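Local coordinates for arginase (Thermus thermophilus, PDB 2EF5), which probably hydrolyses L-arginine to L-ornithine and urea, using two manganese ions in each subunit, at residues 68-73 with 152-157. Numbering follows the deposited sequence.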
ATOM      1  N   GLU A  68      18.284 -40.988 -16.822  1.00 31.80           N
ATOM      2  CA  GLU A  68      19.394 -40.708 -17.730  1.00 33.10           C
ATOM      3  C   GLU A  68      20.061 -39.396 -17.323  1.00 32.16           C
ATOM      4  O   GLU A  68      21.285 -39.261 -17.365  1.00 30.62           O
ATOM      5  CB  GLU A  68      18.904 -40.621 -19.179  1.00 35.50           C
ATOM      6  CG  GLU A  68      18.427 -41.950 -19.750  1.00 39.10           C
ATOM      7  CD  GLU A  68      16.950 -42.204 -19.523  1.00 40.89           C
ATOM      8  OE1 GLU A  68      16.462 -42.016 -18.387  1.00 41.50           O
ATOM      9  OE2 GLU A  68      16.274 -42.606 -20.491  1.00 43.20           O
ATOM     10  N   ILE A  69      19.242 -38.429 -16.924  1.00 30.40           N
ATOM     11  CA  ILE A  69      19.751 -37.139 -16.487  1.00 29.39           C
ATOM     12  C   ILE A  69      20.544 -37.334 -15.198  1.00 29.05           C
ATOM     13  O   ILE A  69      21.651 -36.817 -15.052  1.00 28.26           O
ATOM     14  CB  ILE A  69      18.599 -36.148 -16.252  1.00 28.26           C
ATOM     15  CG1 ILE A  69      17.947 -35.796 -17.592  1.00 30.55           C
ATOM     16  CG2 ILE A  69      19.113 -34.900 -15.564  1.00 31.07           C
ATOM     17  CD1 ILE A  69      16.689 -34.963 -17.474  1.00 29.48           C
ATOM     18  N   ARG A  70      19.974 -38.095 -14.270  1.00 28.34           N
ATOM     19  CA  ARG A  70      20.632 -38.377 -13.000  1.00 29.70           C
ATOM     20  C   ARG A  70      22.007 -39.018 -13.232  1.00 29.47           C
ATOM     21  O   ARG A  70      23.002 -38.614 -12.631  1.00 30.12           O
ATOM     22  CB  ARG A  70      19.754 -39.315 -12.163  1.00 30.40           C
ATOM     23  CG  ARG A  70      20.316 -39.707 -10.800  1.00 32.26           C
ATOM     24  CD  ARG A  70      19.367 -40.686 -10.106  1.00 33.76           C
ATOM     25  NE  ARG A  70      19.679 -40.880  -8.694  1.00 34.76           N
ATOM     26  CZ  ARG A  70      20.706 -41.586  -8.235  1.00 34.60           C
ATOM     27  NH1 ARG A  70      21.537 -42.182  -9.077  1.00 37.13           N
ATOM     28  NH2 ARG A  70      20.905 -41.696  -6.930  1.00 34.38           N
ATOM     29  N   ALA A  71      22.054 -40.011 -14.118  1.00 28.15           N
ATOM     30  CA  ALA A  71      23.301 -40.711 -14.419  1.00 28.94           C
ATOM     31  C   ALA A  71      24.380 -39.761 -14.939  1.00 28.79           C
ATOM     32  O   ALA A  71      25.505 -39.754 -14.439  1.00 29.15           O
ATOM     33  CB  ALA A  71      23.043 -41.826 -15.437  1.00 29.63           C
ATOM     34  N   ALA A  72      24.032 -38.954 -15.937  1.00 28.37           N
ATOM     35  CA  ALA A  72      24.982 -38.003 -16.510  1.00 27.67           C
ATOM     36  C   ALA A  72      25.438 -36.969 -15.481  1.00 26.22           C
ATOM     37  O   ALA A  72      26.633 -36.724 -15.330  1.00 26.39           O
ATOM     38  CB  ALA A  72      24.364 -37.307 -17.714  1.00 27.67           C
ATOM     39  N   ALA A  73      24.484 -36.360 -14.784  1.00 25.19           N
ATOM     40  CA  ALA A  73      24.798 -35.359 -13.774  1.00 25.46           C
ATOM     41  C   ALA A  73      25.691 -35.935 -12.678  1.00 25.27           C
ATOM     42  O   ALA A  73      26.530 -35.235 -12.115  1.00 25.93           O
ATOM     43  CB  ALA A  73      23.516 -34.810 -13.167  1.00 25.82           C
ATOM     44  N   GLU A 152      18.321 -36.672  -3.406  1.00 35.24           N
ATOM     45  CA  GLU A 152      19.170 -37.540  -2.593  1.00 35.83           C
ATOM     46  C   GLU A 152      20.649 -37.436  -2.943  1.00 34.74           C
ATOM     47  O   GLU A 152      21.505 -37.601  -2.077  1.00 33.66           O
ATOM     48  CB  GLU A 152      18.724 -39.008  -2.697  1.00 38.22           C
ATOM     49  CG  GLU A 152      18.696 -39.578  -4.103  1.00 41.38           C
ATOM     50  CD  GLU A 152      18.337 -41.055  -4.124  1.00 44.12           C
ATOM     51  OE1 GLU A 152      17.532 -41.484  -3.271  1.00 44.76           O
ATOM     52  OE2 GLU A 152      18.849 -41.785  -4.998  1.00 44.12           O
ATOM     53  N   VAL A 153      20.956 -37.156  -4.204  1.00 32.96           N
ATOM     54  CA  VAL A 153      22.352 -37.050  -4.604  1.00 31.59           C
ATOM     55  C   VAL A 153      22.785 -35.662  -5.076  1.00 31.00           C
ATOM     56  O   VAL A 153      23.981 -35.409  -5.228  1.00 30.50           O
ATOM     57  CB  VAL A 153      22.693 -38.064  -5.718  1.00 31.96           C
ATOM     58  CG1 VAL A 153      22.617 -39.484  -5.171  1.00 34.56           C
ATOM     59  CG2 VAL A 153      21.739 -37.892  -6.891  1.00 30.35           C
ATOM     60  N   PHE A 154      21.833 -34.760  -5.301  1.00 30.15           N
ATOM     61  CA  PHE A 154      22.192 -33.425  -5.772  1.00 28.60           C
ATOM     62  C   PHE A 154      21.883 -32.252  -4.846  1.00 29.67           C
ATOM     63  O   PHE A 154      22.297 -31.124  -5.130  1.00 29.40           O
ATOM     64  CB  PHE A 154      21.569 -33.168  -7.145  1.00 26.46           C
ATOM     65  CG  PHE A 154      21.970 -34.175  -8.188  1.00 24.38           C
ATOM     66  CD1 PHE A 154      23.308 -34.473  -8.397  1.00 24.45           C
ATOM     67  CD2 PHE A 154      21.008 -34.847  -8.939  1.00 24.79           C
ATOM     68  CE1 PHE A 154      23.687 -35.426  -9.331  1.00 24.49           C
ATOM     69  CE2 PHE A 154      21.375 -35.803  -9.878  1.00 22.68           C
ATOM     70  CZ  PHE A 154      22.715 -36.094 -10.076  1.00 24.49           C
ATOM     71  N   ARG A 155      21.166 -32.487  -3.750  1.00 30.04           N
ATOM     72  CA  ARG A 155      20.875 -31.389  -2.829  1.00 32.80           C
ATOM     73  C   ARG A 155      22.249 -30.845  -2.448  1.00 32.72           C
ATOM     74  O   ARG A 155      23.133 -31.614  -2.063  1.00 31.95           O
ATOM     75  CB  ARG A 155      20.139 -31.897  -1.582  1.00 36.06           C
ATOM     76  CG  ARG A 155      19.700 -30.790  -0.622  1.00 41.49           C
ATOM     77  CD  ARG A 155      18.778 -31.319   0.477  1.00 45.97           C
ATOM     78  NE  ARG A 155      19.454 -32.235   1.394  1.00 51.85           N
ATOM     79  CZ  ARG A 155      20.332 -31.860   2.320  1.00 55.50           C
ATOM     80  NH1 ARG A 155      20.646 -30.578   2.459  1.00 56.45           N
ATOM     81  NH2 ARG A 155      20.898 -32.768   3.108  1.00 56.53           N
ATOM     82  N   ALA A 156      22.455 -29.537  -2.567  1.00 32.10           N
ATOM     83  CA  ALA A 156      23.770 -29.000  -2.243  1.00 31.41           C
ATOM     84  C   ALA A 156      23.818 -27.548  -1.792  1.00 31.66           C
ATOM     85  O   ALA A 156      24.890 -27.038  -1.475  1.00 31.18           O
ATOM     86  CB  ALA A 156      24.710 -29.201  -3.431  1.00 30.68           C
ATOM     87  N   VAL A 157      22.678 -26.873  -1.758  1.00 30.06           N
ATOM     88  CA  VAL A 157      22.685 -25.483  -1.328  1.00 28.90           C
ATOM     89  C   VAL A 157      21.457 -25.130  -0.506  1.00 29.15           C
ATOM     90  O   VAL A 157      20.377 -25.676  -0.723  1.00 30.59           O
ATOM     91  CB  VAL A 157      22.748 -24.521  -2.533  1.00 27.73           C
ATOM     92  CG1 VAL A 157      21.451 -24.587  -3.317  1.00 24.23           C
ATOM     93  CG2 VAL A 157      23.013 -23.095  -2.058  1.00 27.79           C
TER
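Arg70 reaches from helix 66-81 across to the last turn of helix 148-154, passing Phe154 first, then Val153, and ending on Glu152. Its CG lies anti to the backbone N and the chain stays extended as far as NE, which brings NE across to helix 148-154. Near the root, CG passes CE2 of Phe154 at 4.1 Å. Further out, NE donates a hydrogen bond to the backbone O of Arg149, one turn before Val153, while CG2 of Val153 covers one face of the guanidinium. At the tip, NH2 lies 3.3 Å from CG1 of Val153 and forms a salt bridge with Glu152, 2.8 Å from NH2 to OE2. That bond is bent, with an N-H...O angle of 137°. It uses the anti lone pair of OE2, which sits 27° out of the guanidinium plane. The two flat groups stand 75° apart. An alanine here would probably leave the carboxylate of Glu152 without this mate and the O of Arg149 without this donor, and open a gap beside Val153.

Nearer the backbone of helix 66-81, the Phe154 ring points at the helix. The O of Arg70 lies in the ring plane at its edge, 3.6 Å from CZ, and CB of Ala73 approaches CZ obliquely to 3.4 Å. CG2 of Val153 rests over the ring centre, 3.6 Å above the plane, so this methyl lies between the ring and the guanidinium.

The contact thus grades from an ion pair at the surface, where Glu152 is exposed, to the buried Ala73 and Phe154, joining two helices of the arginase alpha/beta fold. Phe154 also packs on Met100 of helix 99-107 and Val141 of helix 138-142, and beyond it the chain runs through 155-157 toward strand 162-167 of the parallel sheet.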